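D-galactonate dehydratase family member RspA (Pantoea ananatis, PDB 3T6C) dehydrates D-gluconate to 2-dehydro-3-deoxy-D-gluconate at a low rate in vitro, using one magnesium ion per subunit. Local coordinates at residues V343-H348 against S368-I373; P293-E298 against Y317-I322; I145-H150 against G396-N401. One frame throughout, in Å; residues are numbered along the deposited sequence.

Interaction 1 (V343-H348 against S368-I373). With GCO (D-gluconic acid), chain D.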
loop_
_atom_site.group_PDB
_atom_site.type_symbol
_atom_site.label_atom_id
_atom_site.label_comp_id
_atom_site.label_asym_id
_atom_site.label_seq_id
_atom_site.Cartn_x
_atom_site.Cartn_y
_atom_site.Cartn_z
ATOM N N VAL A 343 13.407 16.674 -7.504
ATOM C CA VAL A 343 13.432 16.492 -8.963
ATOM C C VAL A 343 13.919 17.792 -9.623
ATOM O O VAL A 343 13.566 18.878 -9.154
ATOM C CB VAL A 343 11.984 16.176 -9.424
ATOM C CG1 VAL A 343 11.900 16.193 -10.983
ATOM C CG2 VAL A 343 11.594 14.783 -8.895
ATOM N N ARG A 344 14.717 17.705 -10.693
ATOM C CA ARG A 344 15.219 18.935 -11.301
ATOM C C ARG A 344 14.532 19.286 -12.630
ATOM O O ARG A 344 13.818 18.475 -13.205
ATOM C CB ARG A 344 16.753 18.835 -11.507
ATOM C CG ARG A 344 17.473 18.666 -10.151
ATOM C CD ARG A 344 18.969 18.997 -10.257
ATOM N NE ARG A 344 19.671 17.988 -11.016
ATOM C CZ ARG A 344 20.965 18.094 -11.278
ATOM N NH1 ARG A 344 21.644 19.156 -10.850
ATOM N NH2 ARG A 344 21.601 17.163 -11.997
ATOM N N THR A 345 14.794 20.490 -13.129
ATOM C CA THR A 345 14.094 20.949 -14.361
ATOM C C THR A 345 14.950 20.736 -15.609
ATOM O O THR A 345 16.195 20.893 -15.569
ATOM C CB THR A 345 13.661 22.444 -14.267
ATOM O OG1 THR A 345 14.834 23.277 -14.358
ATOM C CG2 THR A 345 12.945 22.720 -12.952
ATOM N N ALA A 346 14.315 20.252 -16.688
ATOM C CA ALA A 346 14.954 20.284 -18.002
ATOM C C ALA A 346 13.839 20.673 -18.972
ATOM O O ALA A 346 13.406 19.836 -19.808
ATOM C CB ALA A 346 15.449 18.812 -18.264
ATOM N N TRP A 347 13.600 21.967 -19.131
ATOM C CA TRP A 347 12.481 22.370 -20.006
ATOM C C TRP A 347 12.787 22.015 -21.449
ATOM O O TRP A 347 13.910 22.177 -21.922
ATOM C CB TRP A 347 12.227 23.893 -19.892
ATOM C CG TRP A 347 12.057 24.393 -18.462
ATOM C CD1 TRP A 347 12.829 25.330 -17.833
ATOM C CD2 TRP A 347 11.076 23.990 -17.518
ATOM N NE1 TRP A 347 12.380 25.551 -16.557
ATOM C CE2 TRP A 347 11.318 24.734 -16.322
ATOM C CE3 TRP A 347 10.004 23.075 -17.549
ATOM C CZ2 TRP A 347 10.499 24.650 -15.207
ATOM C CZ3 TRP A 347 9.212 22.953 -16.387
ATOM C CH2 TRP A 347 9.470 23.742 -15.248
ATOM N N HIS A 348 11.730 21.593 -22.159
ATOM C CA HIS A 348 11.845 21.277 -23.616
ATOM C C HIS A 348 12.129 22.541 -24.424
ATOM O O HIS A 348 11.473 23.593 -24.225
ATOM C CB HIS A 348 10.531 20.613 -24.005
ATOM C CG HIS A 348 10.366 20.332 -25.482
ATOM N ND1 HIS A 348 9.642 21.176 -26.302
ATOM C CD2 HIS A 348 10.768 19.298 -26.265
ATOM C CE1 HIS A 348 9.622 20.683 -27.536
ATOM N NE2 HIS A 348 10.265 19.530 -27.534
ATOM N N SER A 368 15.650 29.102 -10.470
ATOM C CA SER A 368 15.290 27.838 -9.801
ATOM C C SER A 368 16.458 27.168 -9.103
ATOM O O SER A 368 17.445 26.829 -9.738
ATOM C CB SER A 368 14.789 26.829 -10.872
ATOM O OG SER A 368 13.532 27.203 -11.361
ATOM N N PRO A 369 16.316 26.884 -7.795
ATOM C CA PRO A 369 17.439 26.188 -7.156
ATOM C C PRO A 369 17.704 24.803 -7.797
ATOM O O PRO A 369 18.849 24.346 -7.872
ATOM C CB PRO A 369 16.986 25.985 -5.703
ATOM C CG PRO A 369 15.797 26.803 -5.532
ATOM C CD PRO A 369 15.218 27.208 -6.866
ATOM N N ASN A 370 16.619 24.178 -8.249
ATOM C CA ASN A 370 16.620 22.847 -8.820
ATOM C C ASN A 370 16.827 22.802 -10.329
ATOM O O ASN A 370 16.330 21.868 -10.963
ATOM C CB ASN A 370 15.394 22.042 -8.415
ATOM C CG ASN A 370 14.131 22.681 -8.868
ATOM O OD1 ASN A 370 13.978 23.901 -8.837
ATOM N ND2 ASN A 370 13.167 21.855 -9.251
ATOM N N PHE A 371 17.373 23.840 -10.928
ATOM C CA PHE A 371 17.706 23.738 -12.359
ATOM C C PHE A 371 18.545 22.508 -12.669
ATOM O O PHE A 371 19.523 22.220 -11.945
ATOM C CB PHE A 371 18.536 24.971 -12.754
ATOM C CG PHE A 371 19.108 24.885 -14.150
ATOM C CD1 PHE A 371 18.290 24.867 -15.278
ATOM C CD2 PHE A 371 20.490 24.778 -14.302
ATOM C CE1 PHE A 371 18.902 24.777 -16.588
ATOM C CE2 PHE A 371 21.082 24.678 -15.567
ATOM C CZ PHE A 371 20.243 24.694 -16.700
ATOM N N GLY A 372 18.076 21.676 -13.627
ATOM C CA GLY A 372 18.903 20.585 -14.149
ATOM C C GLY A 372 19.796 20.795 -15.365
ATOM O O GLY A 372 21.013 20.812 -15.277
ATOM N N ILE A 373 19.159 21.104 -16.490
ATOM C CA ILE A 373 19.919 21.342 -17.716
ATOM C C ILE A 373 19.002 22.111 -18.664
ATOM O O ILE A 373 17.772 22.030 -18.511
ATOM C CB ILE A 373 20.452 19.998 -18.320
ATOM C CG1 ILE A 373 21.518 20.276 -19.380
ATOM C CG2 ILE A 373 19.303 19.200 -18.957
ATOM C CD1 ILE A 373 22.806 20.925 -18.765
HETATM C C1 GCO D . 13.197 16.959 -27.940
HETATM C C2 GCO D . 11.907 16.547 -28.544
HETATM C C3 GCO D . 11.632 17.130 -29.917
HETATM C C4 GCO D . 10.194 16.885 -30.325
HETATM C C5 GCO D . 9.671 18.069 -31.100
HETATM C C6 GCO D . 8.223 17.921 -31.531
HETATM O O1A GCO D . 13.775 18.040 -28.260
HETATM O O1B GCO D . 13.648 16.271 -26.968
HETATM O O2 GCO D . 11.742 15.165 -28.370
HETATM O O3 GCO D . 12.530 16.532 -30.776
HETATM O O4 GCO D . 10.164 15.715 -31.123
HETATM O O5 GCO D . 9.796 19.194 -30.312
HETATM O O6 GCO D . 7.701 19.035 -32.228
HETATM O O HOH W 1 20.903 21.676 -9.566
HETATM O O HOH W 2 15.427 23.440 -17.154
HETATM O O HOH W 3 13.782 26.076 -14.014
HETATM O O HOH W 4 16.207 21.115 -20.894
#
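Asn370 holds segment 343-348 through both its side chain and its backbone. Its ND2 gives a nearly straight hydrogen bond to Val343 O (3.0 Å), lying in the carbonyl plane and only 2° out of the asparagine's own amide plane, while Asn370 O accepts from Thr345 N at 3.0 Å. With CG between the backbone N and the carbonyl carbon (chi1 61°), the amide reaches across to Val343; a second hydrogen bond from ND2 to Ala335 O of helix 328-340 further fixes its plane. Next along, Thr345 O takes Ile373 N at 3.1 Å almost head-on and, through a weak, bent bond, Gly372 N. The fit is closest here: the Arg344 methylenes lie against Asn370 O, with CB at 3.1 Å, and the backbone of Gly372 is drawn up against Thr345 O. Gly372 CA lies over the rim of one guanidinium face of Arg344. Ala346 CB then rests on Ile373 CG2.

Towards Trp347 the two chains diverge and water takes over. One water accepts from Thr345 OG1 and Trp347 N and donates to Ile373 O; another links Thr345 OG1, Trp347 NE1 and Ser368 OG; a third joins Trp347 O to Ile373 O. At the other end, a water accepts from Arg344 NH1 and donates to Phe371 O, while Arg344 NH2 bonds to Tyr317 OH. Beyond the contact, His348 NE2 donates to gluconate O5 (2.8 Å).

The segments are the barrel strand 344-345 and the turn leading from helix 355-367 into strand 374-375. Trp347 packs on that helix and Asn370 on helix 328-340, while strand 344-345 continues the barrel sheet through backbone bonds to Ile318.

Interaction 2 (P293-E298 against Y317-I322). With MG (magnesium ion), chain C; GCO (D-gluconic acid), chain D.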
loop_
_atom_site.group_PDB
_atom_site.type_symbol
_atom_site.label_atom_id
_atom_site.label_comp_id
_atom_site.label_asym_id
_atom_site.label_seq_id
_atom_site.Cartn_x
_atom_site.Cartn_y
_atom_site.Cartn_z
ATOM N N PRO A 293 19.224 7.729 -14.634
ATOM C CA PRO A 293 18.276 8.827 -14.413
ATOM C C PRO A 293 17.255 8.976 -15.534
ATOM O O PRO A 293 17.609 8.714 -16.709
ATOM C CB PRO A 293 19.199 10.069 -14.334
ATOM C CG PRO A 293 20.580 9.515 -13.966
ATOM C CD PRO A 293 20.626 8.194 -14.691
ATOM N N ILE A 294 16.035 9.389 -15.188
ATOM C CA ILE A 294 14.924 9.407 -16.138
ATOM C C ILE A 294 14.383 10.828 -16.289
ATOM O O ILE A 294 14.139 11.505 -15.310
ATOM C CB ILE A 294 13.769 8.484 -15.652
ATOM C CG1 ILE A 294 14.249 7.011 -15.601
ATOM C CG2 ILE A 294 12.534 8.569 -16.572
ATOM C CD1 ILE A 294 14.722 6.437 -16.935
ATOM N N ALA A 295 14.185 11.254 -17.538
ATOM C CA ALA A 295 13.514 12.525 -17.833
ATOM C C ALA A 295 12.205 12.217 -18.546
ATOM O O ALA A 295 12.145 11.322 -19.402
ATOM C CB ALA A 295 14.381 13.403 -18.750
ATOM N N MET A 296 11.147 12.976 -18.206
ATOM C CA MET A 296 9.861 12.811 -18.879
ATOM C C MET A 296 9.196 14.132 -18.996
ATOM O O MET A 296 9.289 14.968 -18.082
ATOM C CB MET A 296 8.889 11.948 -18.012
ATOM C CG MET A 296 9.144 10.429 -17.985
ATOM S SD MET A 296 8.575 9.586 -19.478
ATOM C CE MET A 296 6.822 9.969 -19.465
ATOM N N GLY A 297 8.366 14.225 -20.036
ATOM C CA GLY A 297 7.288 15.200 -20.013
ATOM C C GLY A 297 7.144 16.296 -21.032
ATOM O O GLY A 297 6.272 17.143 -20.841
ATOM N N GLU A 298 7.928 16.304 -22.096
ATOM C CA GLU A 298 7.706 17.335 -23.134
ATOM C C GLU A 298 6.280 17.274 -23.669
ATOM O O GLU A 298 5.756 18.311 -24.129
ATOM C CB GLU A 298 8.721 17.215 -24.308
ATOM C CG GLU A 298 8.477 15.967 -25.140
ATOM C CD GLU A 298 9.613 15.671 -26.113
ATOM O OE1 GLU A 298 10.786 15.720 -25.712
ATOM O OE2 GLU A 298 9.360 15.389 -27.291
ATOM N N TYR A 317 14.052 14.358 -13.822
ATOM C CA TYR A 317 13.992 15.621 -14.576
ATOM C C TYR A 317 12.638 15.757 -15.177
ATOM O O TYR A 317 12.152 14.841 -15.845
ATOM C CB TYR A 317 15.023 15.639 -15.750
ATOM C CG TYR A 317 16.461 15.575 -15.249
ATOM C CD1 TYR A 317 17.097 14.342 -15.086
ATOM C CD2 TYR A 317 17.160 16.731 -14.912
ATOM C CE1 TYR A 317 18.417 14.267 -14.578
ATOM C CE2 TYR A 317 18.488 16.665 -14.406
ATOM C CZ TYR A 317 19.082 15.442 -14.275
ATOM O OH TYR A 317 20.365 15.350 -13.781
ATOM N N ILE A 318 12.036 16.922 -14.983
ATOM C CA ILE A 318 10.734 17.248 -15.590
ATOM C C ILE A 318 11.023 18.071 -16.854
ATOM O O ILE A 318 11.806 19.023 -16.865
ATOM C CB ILE A 318 9.821 17.961 -14.546
ATOM C CG1 ILE A 318 8.441 18.230 -15.161
ATOM C CG2 ILE A 318 10.368 19.306 -14.128
ATOM C CD1 ILE A 318 7.680 16.946 -15.536
ATOM N N ARG A 319 10.442 17.583 -17.949
ATOM C CA ARG A 319 10.707 18.031 -19.327
ATOM C C ARG A 319 9.706 18.967 -19.983
ATOM O O ARG A 319 9.720 19.111 -21.221
ATOM C CB ARG A 319 10.986 16.823 -20.249
ATOM C CG ARG A 319 12.259 16.049 -19.874
ATOM C CD ARG A 319 13.482 16.696 -20.567
ATOM N NE ARG A 319 13.312 16.696 -22.032
ATOM C CZ ARG A 319 13.763 17.660 -22.857
ATOM N NH1 ARG A 319 14.328 18.797 -22.398
ATOM N NH2 ARG A 319 13.630 17.514 -24.183
ATOM N N CYS A 320 8.778 19.514 -19.212
ATOM C CA CYS A 320 7.653 20.184 -19.895
ATOM C C CYS A 320 8.085 21.192 -20.937
ATOM O O CYS A 320 9.090 21.950 -20.772
ATOM C CB CYS A 320 6.821 20.953 -18.895
ATOM S SG CYS A 320 6.078 19.830 -17.644
ATOM N N HIS A 321 7.265 21.240 -22.002
ATOM C CA HIS A 321 7.310 22.351 -22.964
ATOM C C HIS A 321 6.415 23.339 -22.237
ATOM O O HIS A 321 5.168 23.122 -22.107
ATOM C CB HIS A 321 6.681 21.826 -24.268
ATOM C CG HIS A 321 6.645 22.812 -25.407
ATOM N ND1 HIS A 321 7.767 23.140 -26.140
ATOM C CD2 HIS A 321 5.610 23.450 -25.992
ATOM C CE1 HIS A 321 7.428 23.999 -27.090
ATOM N NE2 HIS A 321 6.117 24.182 -27.035
ATOM N N ILE A 322 6.980 24.449 -21.769
ATOM C CA ILE A 322 6.197 25.245 -20.825
ATOM C C ILE A 322 4.968 25.878 -21.484
ATOM O O ILE A 322 3.983 26.159 -20.798
ATOM C CB ILE A 322 7.031 26.281 -20.019
ATOM C CG1 ILE A 322 7.614 27.392 -20.902
ATOM C CG2 ILE A 322 8.086 25.550 -19.152
ATOM C CD1 ILE A 322 8.299 28.492 -20.068
HETATM MG MG MG C . 12.478 14.576 -26.411
HETATM C C1 GCO D . 13.197 16.959 -27.940
HETATM C C2 GCO D . 11.907 16.547 -28.544
HETATM C C3 GCO D . 11.632 17.130 -29.917
HETATM C C4 GCO D . 10.194 16.885 -30.325
HETATM C C5 GCO D . 9.671 18.069 -31.100
HETATM C C6 GCO D . 8.223 17.921 -31.531
HETATM O O1A GCO D . 13.775 18.040 -28.260
HETATM O O1B GCO D . 13.648 16.271 -26.968
HETATM O O2 GCO D . 11.742 15.165 -28.370
HETATM O O3 GCO D . 12.530 16.532 -30.776
HETATM O O4 GCO D . 10.164 15.715 -31.123
HETATM O O5 GCO D . 9.796 19.194 -30.312
HETATM O O6 GCO D . 7.701 19.035 -32.228
HETATM O O HOH W 5 4.803 19.843 -21.589
HETATM O O HOH W 6 10.529 14.917 -22.721
HETATM O O HOH W 7 11.205 12.916 -26.276
#
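Strands 294-296 and 317-318 run parallel, with Ala295 paired to Tyr317 and Met296 to Ile318, tied by hydrogen bonds from Tyr317 N to Ile294 O (3.2 Å), Met296 N to Tyr317 O and Arg319 N to Met296 O (2.9 Å). They are the two strands of a beta-alpha-beta unit, joined by helix 303-311, in the enolase-superfamily barrel, whose catalytic groups stand at the C-terminal ends of the strands. Ala295 CB touches Arg319 CG at 3.6 Å and also packs on Tyr317 CB, and Pro293 CB lies at the edge of the Tyr317 ring. On the sheet face of Met296 and Ile318, Ile318 CD1 folds up to Met296 O. Past the strands, Gly297, at a positive phi of 120°, turns the chain into Glu298.

Glu298 OE1 binds magnesium at 2.2 Å, alongside Asp246 and Glu272, and OE2 lies 2.6 Å from gluconate O2. OE2 is also hydrogen-bonded to Tyr103 OH of a neighbouring subunit, so a second chain contributes to the surroundings of this metal-binding carboxylate. The Arg319 chain, bent at chi2 (-87°) and chi3, curls over Ala295 and presents its guanidinium edge to the substrate carboxylate. Its NH1 bonds to Ala346 O, and NH2 is hydrogen-bonded to Glu272 and forms a salt bridge with Glu375, which together fix its plane. NH2 ends 3.0 Å from gluconate O1B, the oxygen that magnesium holds at 2.1 Å.

Interaction 3 (I145-H150 against G396-N401)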
loop_
_atom_site.group_PDB
_atom_site.type_symbol
_atom_site.label_atom_id
_atom_site.label_comp_id
_atom_site.label_asym_id
_atom_site.label_seq_id
_atom_site.Cartn_x
_atom_site.Cartn_y
_atom_site.Cartn_z
ATOM N N ILE A 145 23.672 29.524 -17.827
ATOM C CA ILE A 145 22.752 28.385 -17.921
ATOM C C ILE A 145 23.407 27.266 -18.729
ATOM O O ILE A 145 23.705 27.416 -19.927
ATOM C CB ILE A 145 21.446 28.826 -18.635
ATOM C CG1 ILE A 145 20.669 29.815 -17.749
ATOM C CG2 ILE A 145 20.583 27.602 -19.072
ATOM C CD1 ILE A 145 20.431 29.381 -16.305
ATOM N N ALA A 146 23.651 26.143 -18.079
ATOM C CA ALA A 146 24.290 25.005 -18.771
ATOM C C ALA A 146 23.392 24.397 -19.838
ATOM O O ALA A 146 22.171 24.179 -19.627
ATOM C CB ALA A 146 24.734 23.952 -17.760
ATOM N N LEU A 147 23.996 24.147 -21.000
ATOM C CA LEU A 147 23.263 23.698 -22.190
ATOM C C LEU A 147 23.578 22.249 -22.541
ATOM O O LEU A 147 24.721 21.805 -22.397
ATOM C CB LEU A 147 23.610 24.605 -23.390
ATOM C CG LEU A 147 23.432 26.104 -23.133
ATOM C CD1 LEU A 147 23.912 26.837 -24.416
ATOM C CD2 LEU A 147 21.975 26.413 -22.866
ATOM N N TYR A 148 22.588 21.496 -23.057
ATOM C CA TYR A 148 22.942 20.328 -23.845
ATOM C C TYR A 148 22.507 20.490 -25.286
ATOM O O TYR A 148 21.549 21.224 -25.568
ATOM C CB TYR A 148 22.361 19.025 -23.276
ATOM C CG TYR A 148 20.857 18.729 -23.520
ATOM C CD1 TYR A 148 20.434 18.075 -24.703
ATOM C CD2 TYR A 148 19.910 19.027 -22.560
ATOM C CE1 TYR A 148 19.078 17.771 -24.910
ATOM C CE2 TYR A 148 18.551 18.672 -22.720
ATOM C CZ TYR A 148 18.145 18.086 -23.897
ATOM O OH TYR A 148 16.807 17.787 -24.021
ATOM N N VAL A 149 23.235 19.833 -26.179
ATOM C CA VAL A 149 23.016 19.993 -27.585
ATOM C C VAL A 149 22.812 18.619 -28.212
ATOM O O VAL A 149 23.099 17.587 -27.603
ATOM C CB VAL A 149 24.193 20.701 -28.265
ATOM C CG1 VAL A 149 24.185 22.204 -27.906
ATOM C CG2 VAL A 149 25.533 20.013 -27.940
ATOM N N HIS A 150 22.293 18.622 -29.428
ATOM C CA HIS A 150 21.996 17.374 -30.169
ATOM C C HIS A 150 23.126 16.961 -31.095
ATOM O O HIS A 150 23.588 17.770 -31.924
ATOM C CB HIS A 150 20.770 17.603 -31.062
ATOM C CG HIS A 150 19.490 17.884 -30.317
ATOM N ND1 HIS A 150 18.288 18.057 -30.981
ATOM C CD2 HIS A 150 19.216 18.030 -28.997
ATOM C CE1 HIS A 150 17.326 18.263 -30.097
ATOM N NE2 HIS A 150 17.864 18.279 -28.891
ATOM N N GLY A 396 29.380 26.543 -24.003
ATOM C CA GLY A 396 28.494 25.597 -23.332
ATOM C C GLY A 396 27.491 26.188 -22.354
ATOM O O GLY A 396 26.748 25.434 -21.713
ATOM N N TYR A 397 27.451 27.512 -22.232
ATOM C CA TYR A 397 26.533 28.194 -21.330
ATOM C C TYR A 397 25.784 29.268 -22.095
ATOM O O TYR A 397 26.348 29.885 -23.029
ATOM C CB TYR A 397 27.296 28.887 -20.198
ATOM C CG TYR A 397 27.804 27.955 -19.144
ATOM C CD1 TYR A 397 26.955 27.501 -18.121
ATOM C CD2 TYR A 397 29.154 27.544 -19.130
ATOM C CE1 TYR A 397 27.415 26.629 -17.150
ATOM C CE2 TYR A 397 29.629 26.670 -18.134
ATOM C CZ TYR A 397 28.757 26.236 -17.136
ATOM O OH TYR A 397 29.218 25.376 -16.131
ATOM N N ALA A 398 24.543 29.539 -21.694
ATOM C CA ALA A 398 23.804 30.677 -22.208
ATOM C C ALA A 398 23.800 31.825 -21.214
ATOM O O ALA A 398 23.706 31.638 -19.979
ATOM C CB ALA A 398 22.364 30.297 -22.540
ATOM N N TYR A 399 23.917 33.018 -21.774
ATOM C CA TYR A 399 23.934 34.254 -20.983
ATOM C C TYR A 399 22.760 35.132 -21.418
ATOM O O TYR A 399 22.760 35.706 -22.517
ATOM C CB TYR A 399 25.280 34.942 -21.219
ATOM C CG TYR A 399 26.415 34.075 -20.697
ATOM C CD1 TYR A 399 26.711 34.031 -19.349
ATOM C CD2 TYR A 399 27.134 33.240 -21.546
ATOM C CE1 TYR A 399 27.722 33.208 -18.869
ATOM C CE2 TYR A 399 28.147 32.416 -21.087
ATOM C CZ TYR A 399 28.407 32.402 -19.736
ATOM O OH TYR A 399 29.441 31.621 -19.281
ATOM N N VAL A 400 21.762 35.261 -20.558
ATOM C CA VAL A 400 20.599 36.100 -20.897
ATOM C C VAL A 400 20.940 37.552 -20.602
ATOM O O VAL A 400 21.726 37.837 -19.684
ATOM C CB VAL A 400 19.273 35.682 -20.160
ATOM C CG1 VAL A 400 18.991 34.191 -20.425
ATOM C CG2 VAL A 400 19.355 35.944 -18.715
ATOM N N ASN A 401 20.343 38.467 -21.361
ATOM C CA ASN A 401 20.577 39.856 -21.032
ATOM C C ASN A 401 19.826 40.259 -19.771
ATOM O O ASN A 401 18.976 39.517 -19.226
ATOM C CB ASN A 401 20.209 40.783 -22.200
ATOM C CG ASN A 401 18.726 40.790 -22.504
ATOM O OD1 ASN A 401 17.902 41.143 -21.663
ATOM N ND2 ASN A 401 18.384 40.419 -23.727
HETATM O O HOH W 8 27.317 22.477 -22.000
#
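Gly396 O is gripped from two directions: Leu147 N donates to it at 3.1 Å, tilted 24° from the carbonyl plane, and a water lies 3.0 Å from Gly396 O and 2.7 Å from Leu147 O. This water is placed to bridge the two backbones just where they begin to part, though it has more acceptors in reach than protons. At the other end, Ile145 and Ala398 form an antiparallel hydrogen-bonded pair. Ala398 N donates to Ile145 O at 2.9 Å, and Ile145 N returns a bond to Ala398 O, lying in the carbonyl plane on a lone pair. Between them, Ala146 and Tyr397 make a non-hydrogen-bonded pair, with Tyr397 CA directed at Ile145 O.

Side chains close over both sides of this short ladder. Tyr397, with CG anti to its carbonyl carbon (chi1 -75°), turns its ring edge to the carbonyl carbon of Ile145, with CE1 touching Ala146 CB at 3.8 Å. The phenol end goes on to bond with Arg206 O of a neighbouring subunit. Across the sheet from Tyr397, Leu147 reaches back along the second strand, CD2 meeting Ala398 CB at 3.9 Å and CD1 resting on the backbone of Tyr397, while Ile145 CB faces Ala398 CB. Ile145 and Ala398 are backed by helix 355-367.

The strand axes run at 130° to one another, so strand 397-399 splays away after these few pairs. Strand 145-151 continues without it, parallel to strands 173-176 and 374-375, to His150, which bonds to Glu375 and touches the gluconate. The contact pairs strand 397-399 with the start of strand 145-151 by main-chain bonds and uncharged side chains, which implies that its hold depends on backbone bonding and apolar packing, not on ion pairs.

All three contacts belong to one barrel sheet. Interaction 2 closes first along the chain and interaction 1 follows, their centres about 9 Å apart; both fall within the long span of sequence bracketed by interaction 3, whose centre lies about 13 Å from interaction 1 and 17 Å from interaction 2. Strands 317-318 and 344-345 are neighbours, so interactions 1 and 2 adjoin, with probable hydrogen bonds from Ala346 N to Ile318 O and between His348 ND1 and His321 ND1, and both reach the gluconate. Segment 368-373 packs on strand 145-151, carrying the wall round to interaction 3 and linking the active-site strands to the antiparallel addition at the barrel's closure.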